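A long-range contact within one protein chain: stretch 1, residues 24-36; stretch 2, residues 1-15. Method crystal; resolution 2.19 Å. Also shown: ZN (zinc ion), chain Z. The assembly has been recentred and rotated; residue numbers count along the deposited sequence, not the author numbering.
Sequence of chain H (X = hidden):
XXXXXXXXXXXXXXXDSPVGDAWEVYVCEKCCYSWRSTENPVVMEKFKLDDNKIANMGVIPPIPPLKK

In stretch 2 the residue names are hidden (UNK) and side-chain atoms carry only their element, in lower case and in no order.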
# COMPACT_ATOMS: atom_id res chain seq x y z
N GLU H 24 4.96 44.08 42.90
CA GLU H 24 4.61 43.03 43.84
C GLU H 24 4.20 41.80 43.05
O GLU H 24 3.91 41.89 41.85
CB GLU H 24 3.47 43.47 44.78
CG GLU H 24 3.51 44.96 45.14
CD GLU H 24 2.78 45.28 46.44
OE1 GLU H 24 1.60 44.89 46.57
OE2 GLU H 24 3.39 45.95 47.32
N VAL H 25 4.18 40.65 43.72
CA VAL H 25 3.76 39.40 43.10
C VAL H 25 2.60 38.84 43.91
O VAL H 25 2.70 38.70 45.13
CB VAL H 25 4.91 38.38 43.02
CG1 VAL H 25 4.45 37.14 42.26
CG2 VAL H 25 6.12 39.00 42.34
N TYR H 26 1.51 38.52 43.22
CA TYR H 26 0.32 37.95 43.83
C TYR H 26 0.19 36.48 43.44
O TYR H 26 0.72 36.05 42.42
CB TYR H 26 -0.93 38.72 43.41
CG TYR H 26 -0.80 40.21 43.64
CD1 TYR H 26 -0.91 40.75 44.91
CD2 TYR H 26 -0.53 41.07 42.58
CE1 TYR H 26 -0.78 42.11 45.12
CE2 TYR H 26 -0.40 42.43 42.79
CZ TYR H 26 -0.52 42.94 44.06
OH TYR H 26 -0.39 44.30 44.26
N VAL H 27 -0.51 35.72 44.28
CA VAL H 27 -0.70 34.29 44.05
C VAL H 27 -2.10 33.90 44.50
O VAL H 27 -2.57 34.33 45.56
CB VAL H 27 0.37 33.44 44.76
CG1 VAL H 27 0.40 33.73 46.26
CG2 VAL H 27 0.15 31.95 44.49
N CYS H 28 -2.77 33.10 43.68
CA CYS H 28 -4.10 32.60 44.01
C CYS H 28 -3.98 31.42 44.97
O CYS H 28 -3.18 30.51 44.75
CB CYS H 28 -4.83 32.18 42.74
SG CYS H 28 -6.39 31.33 43.01
N GLU H 29 -4.78 31.44 46.04
CA GLU H 29 -4.75 30.37 47.02
C GLU H 29 -5.61 29.17 46.61
O GLU H 29 -5.56 28.14 47.29
CB GLU H 29 -5.20 30.88 48.39
CG GLU H 29 -4.22 31.86 49.02
CD GLU H 29 -4.26 31.83 50.54
OE1 GLU H 29 -4.07 30.74 51.12
OE2 GLU H 29 -4.47 32.90 51.15
N LYS H 30 -6.37 29.28 45.53
CA LYS H 30 -7.16 28.15 45.05
C LYS H 30 -6.43 27.35 43.98
O LYS H 30 -6.39 26.12 44.04
CB LYS H 30 -8.52 28.63 44.52
CG LYS H 30 -9.61 27.57 44.61
CD LYS H 30 -10.45 27.52 43.34
CE LYS H 30 -11.54 28.57 43.35
NZ LYS H 30 -12.56 28.31 42.30
N CYS H 31 -5.84 28.03 42.99
CA CYS H 31 -5.24 27.35 41.84
C CYS H 31 -3.75 27.65 41.68
O CYS H 31 -3.16 27.23 40.67
CB CYS H 31 -5.99 27.72 40.56
SG CYS H 31 -5.52 29.31 39.85
N CYS H 32 -3.14 28.36 42.62
CA CYS H 32 -1.70 28.62 42.69
C CYS H 32 -1.18 29.49 41.55
O CYS H 32 0.04 29.64 41.41
CB CYS H 32 -0.89 27.32 42.73
SG CYS H 32 -1.52 26.08 43.88
N TYR H 33 -2.05 30.07 40.73
CA TYR H 33 -1.60 30.99 39.70
C TYR H 33 -0.98 32.23 40.35
O TYR H 33 -1.52 32.78 41.31
CB TYR H 33 -2.76 31.40 38.79
CG TYR H 33 -2.34 32.21 37.58
CD1 TYR H 33 -1.65 31.62 36.53
CD2 TYR H 33 -2.64 33.56 37.48
CE1 TYR H 33 -1.27 32.35 35.42
CE2 TYR H 33 -2.27 34.31 36.38
CZ TYR H 33 -1.58 33.70 35.35
OH TYR H 33 -1.21 34.44 34.25
N SER H 34 0.16 32.66 39.82
CA SER H 34 0.86 33.82 40.35
C SER H 34 1.21 34.78 39.23
O SER H 34 1.36 34.37 38.07
CB SER H 34 2.13 33.41 41.11
OG SER H 34 3.07 32.80 40.24
N TRP H 35 1.35 36.05 39.57
CA TRP H 35 1.63 37.07 38.57
C TRP H 35 2.17 38.33 39.25
O TRP H 35 1.91 38.59 40.43
CB TRP H 35 0.39 37.40 37.73
CG TRP H 35 -0.69 38.13 38.48
CD1 TRP H 35 -0.88 39.48 38.53
CD2 TRP H 35 -1.74 37.54 39.26
NE1 TRP H 35 -1.98 39.77 39.30
CE2 TRP H 35 -2.52 38.60 39.76
CE3 TRP H 35 -2.09 36.23 39.59
CZ2 TRP H 35 -3.64 38.39 40.57
CZ3 TRP H 35 -3.19 36.02 40.39
CH2 TRP H 35 -3.95 37.09 40.88
N ARG H 36 2.92 39.10 38.47
CA ARG H 36 3.48 40.37 38.92
C ARG H 36 2.49 41.50 38.67
O ARG H 36 1.72 41.47 37.71
CB ARG H 36 4.79 40.66 38.20
CG ARG H 36 5.83 41.41 39.03
CD ARG H 36 7.09 41.68 38.21
NE ARG H 36 7.62 40.47 37.61
CZ ARG H 36 8.42 39.61 38.24
NH1 ARG H 36 8.79 39.80 39.49
NH2 ARG H 36 8.85 38.53 37.58
N UNK H 1 -9.53 42.31 43.48
CA UNK H 1 -8.46 41.91 42.57
C UNK H 1 -8.43 40.39 42.42
O UNK H 1 -7.86 39.69 43.26
s UNK H 1 -4.46 42.55 42.35
c UNK H 1 -7.11 42.43 43.08
c UNK H 1 -6.19 42.93 41.99
c UNK H 1 -4.34 43.12 44.05
N UNK H 2 -9.03 39.90 41.34
CA UNK H 2 -9.29 38.49 41.17
C UNK H 2 -8.16 37.78 40.44
O UNK H 2 -7.39 38.39 39.68
c UNK H 2 -12.92 37.93 39.04
c UNK H 2 -11.81 38.94 41.08
c UNK H 2 -10.61 38.28 40.42
c UNK H 2 -13.13 38.53 40.43
n UNK H 2 -14.21 37.52 38.42
N UNK H 3 -8.06 36.48 40.67
CA UNK H 3 -7.10 35.65 39.95
C UNK H 3 -7.53 35.53 38.49
O UNK H 3 -8.66 35.15 38.19
s UNK H 3 -6.32 32.99 39.55
c UNK H 3 -7.01 34.27 40.61
N UNK H 4 -6.61 35.85 37.58
CA UNK H 4 -6.94 35.91 36.16
C UNK H 4 -7.28 34.54 35.58
O UNK H 4 -7.93 34.47 34.54
c UNK H 4 -5.79 36.53 35.38
c UNK H 4 -4.57 39.55 36.99
n UNK H 4 -5.28 40.11 36.02
c UNK H 4 -5.47 37.94 35.78
n UNK H 4 -4.67 38.23 36.86
c UNK H 4 -5.85 39.13 35.26
N UNK H 5 -6.86 33.46 36.23
CA UNK H 5 -7.05 32.12 35.69
C UNK H 5 -8.38 31.49 36.13
O UNK H 5 -9.13 30.98 35.29
c UNK H 5 -4.80 29.03 35.54
c UNK H 5 -3.00 27.95 36.82
c UNK H 5 -5.89 31.21 36.09
n UNK H 5 -4.18 28.56 36.77
n UNK H 5 -2.29 27.73 35.73
n UNK H 5 -2.53 27.56 38.00
c UNK H 5 -6.12 29.74 35.80
N UNK H 6 -8.67 31.52 37.42
CA UNK H 6 -9.85 30.87 37.96
C UNK H 6 -10.87 31.84 38.55
O UNK H 6 -11.93 31.40 39.01
c UNK H 6 -9.45 29.83 39.02
s UNK H 6 -9.07 30.54 40.63
N UNK H 7 -10.58 33.14 38.54
CA UNK H 7 -11.53 34.14 38.98
C UNK H 7 -11.70 34.27 40.48
O UNK H 7 -12.52 35.09 40.92
N UNK H 8 -10.97 33.51 41.28
CA UNK H 8 -11.13 33.57 42.72
C UNK H 8 -10.62 34.89 43.28
O UNK H 8 -9.65 35.48 42.78
o UNK H 8 -9.99 32.75 44.70
c UNK H 8 -10.39 32.41 43.39
N UNK H 9 -11.29 35.37 44.33
CA UNK H 9 -10.84 36.53 45.08
C UNK H 9 -9.89 36.15 46.21
O UNK H 9 -9.35 37.03 46.88
o UNK H 9 -10.85 39.35 45.76
o UNK H 9 -12.15 38.84 47.46
c UNK H 9 -12.05 37.30 45.64
c UNK H 9 -11.65 38.59 46.34
N UNK H 10 -9.67 34.85 46.43
CA UNK H 10 -8.75 34.38 47.47
C UNK H 10 -7.31 34.52 46.96
O UNK H 10 -6.61 33.54 46.68
o UNK H 10 -7.74 33.33 49.81
n UNK H 10 -8.57 31.26 49.52
c UNK H 10 -9.08 32.95 47.86
c UNK H 10 -8.40 32.53 49.15
N UNK H 11 -6.88 35.77 46.85
CA UNK H 11 -5.56 36.13 46.36
C UNK H 11 -4.82 36.88 47.45
O UNK H 11 -5.41 37.73 48.13
c UNK H 11 -5.65 36.98 45.07
c UNK H 11 -6.13 36.12 43.90
c UNK H 11 -4.32 37.63 44.75
N UNK H 12 -3.55 36.56 47.64
CA UNK H 12 -2.71 37.22 48.62
C UNK H 12 -1.40 37.65 47.97
O UNK H 12 -1.05 37.21 46.87
n UNK H 12 1.59 34.09 50.76
c UNK H 12 -1.24 34.29 50.72
c UNK H 12 -2.42 36.31 49.82
c UNK H 12 -1.53 35.13 49.49
n UNK H 12 -0.46 33.10 50.38
n UNK H 12 1.47 31.92 50.05
c UNK H 12 0.86 33.05 50.40
N UNK H 13 -0.68 38.53 48.66
CA UNK H 13 0.60 39.02 48.17
C UNK H 13 1.71 38.05 48.54
O UNK H 13 1.92 37.76 49.72
c UNK H 13 2.33 42.38 48.19
c UNK H 13 2.30 40.89 48.43
n UNK H 13 3.08 42.82 50.50
c UNK H 13 2.06 43.14 49.47
c UNK H 13 0.89 40.41 48.73
N UNK H 14 2.42 37.55 47.52
CA UNK H 14 3.53 36.64 47.77
C UNK H 14 4.76 37.40 48.27
O UNK H 14 5.27 37.12 49.36
c UNK H 14 3.99 33.36 44.24
s UNK H 14 5.33 33.86 45.31
c UNK H 14 3.86 35.87 46.49
c UNK H 14 4.41 34.47 46.73
N UNK H 15 5.24 38.36 47.49
CA UNK H 15 6.45 39.10 47.83
C UNK H 15 6.34 40.52 47.29
O UNK H 15 5.61 40.79 46.33
c UNK H 15 7.71 38.42 47.25
c UNK H 15 8.18 37.29 48.16
c UNK H 15 7.45 37.92 45.84
ZN ZN Z . -6.80 31.04 40.73

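Position 1 carries two carbons, a sulfur and a terminal carbon, unbranched. The sulfur lies 4.2 Å from the ring centroid of Tyr26, over its face, and the last carbon is 3.8 Å from Tyr26 CZ. A thioether in a straight chain is Met1.

Position 2 has four carbons in a row ending in nitrogen, and CA-to-CB points away from stretch 1: Lys2.

Position 3 has one carbon and one sulfur, the sulfur 2.3 Å from ZN and CB 3.7 Å from Cys28 CB, so it is Cys3.

At position 4 one carbon leads to a five-membered ring of three carbons and two nitrogens, its edge toward the face of Trp35 with planes at 89°. This is His4; its CE1 is 3.5 Å from Trp35 NE1.

Position 5 runs three carbons, a nitrogen, then a carbon bearing two nitrogens, with Tyr33 CB over one face of that group: Arg5. NE donates to Cys31 SG (3.4 Å, 170°) and NH2 to Cys31 O (2.8 Å).

Position 6 repeats one carbon and one sulfur, the sulfur 2.3 Å from ZN and 3.7 Å from Cys28 SG: Cys6.

Position 7 has no side-chain atoms and a phi of 77°, as suits Gly7.

Position 8 has one carbon and one oxygen, its CB 4.0 Å from Lys30 CE: Ser8.

Position 9, two carbons with two oxygens on the second, touches nothing on stretch 1: Asp9.

Position 10 has two carbons, the second carrying one oxygen and one nitrogen; its backbone O accepts from Glu29 N at 2.9 Å. This is Asn10.

Position 11 has three carbons branched at CB, one of them 3.8 Å from Trp35 CH2: Val11.

Position 12 again has three carbons, a nitrogen, then a carbon carrying two nitrogens, with Val27 CG1 over one face of that group: Arg12.

Position 13 has four carbons then nitrogen, a carbon lying 3.1 Å from Glu24 OE1: Lys13.

Position 14 is another unbranched thioether, its terminal carbon 3.6 Å from Ser34 CB and 3.7 Å from Val27 CB: Met14.

Position 15 has three carbons branched at CB, one of them 3.8 Å from Val25 CB: Val15.

The contact joins an antiparallel strand pair to a metal site. Val27 N to Arg12 O (3.0 Å) and Arg12 N to Val27 O (3.2 Å) form a reciprocal bridge, and Val25 N reaches Val15 O at 3.0 Å. A bulge shifts the register between Val25 and Tyr26, where Met14 N donates to Val25 O at 2.7 Å. At the end of strand 24-28, Cys3 and Cys6 share ZN with Cys28 and Cys31, tying the two stretches together.

Stretch 2 (1-15) MKCHRCGSDNVRKMV
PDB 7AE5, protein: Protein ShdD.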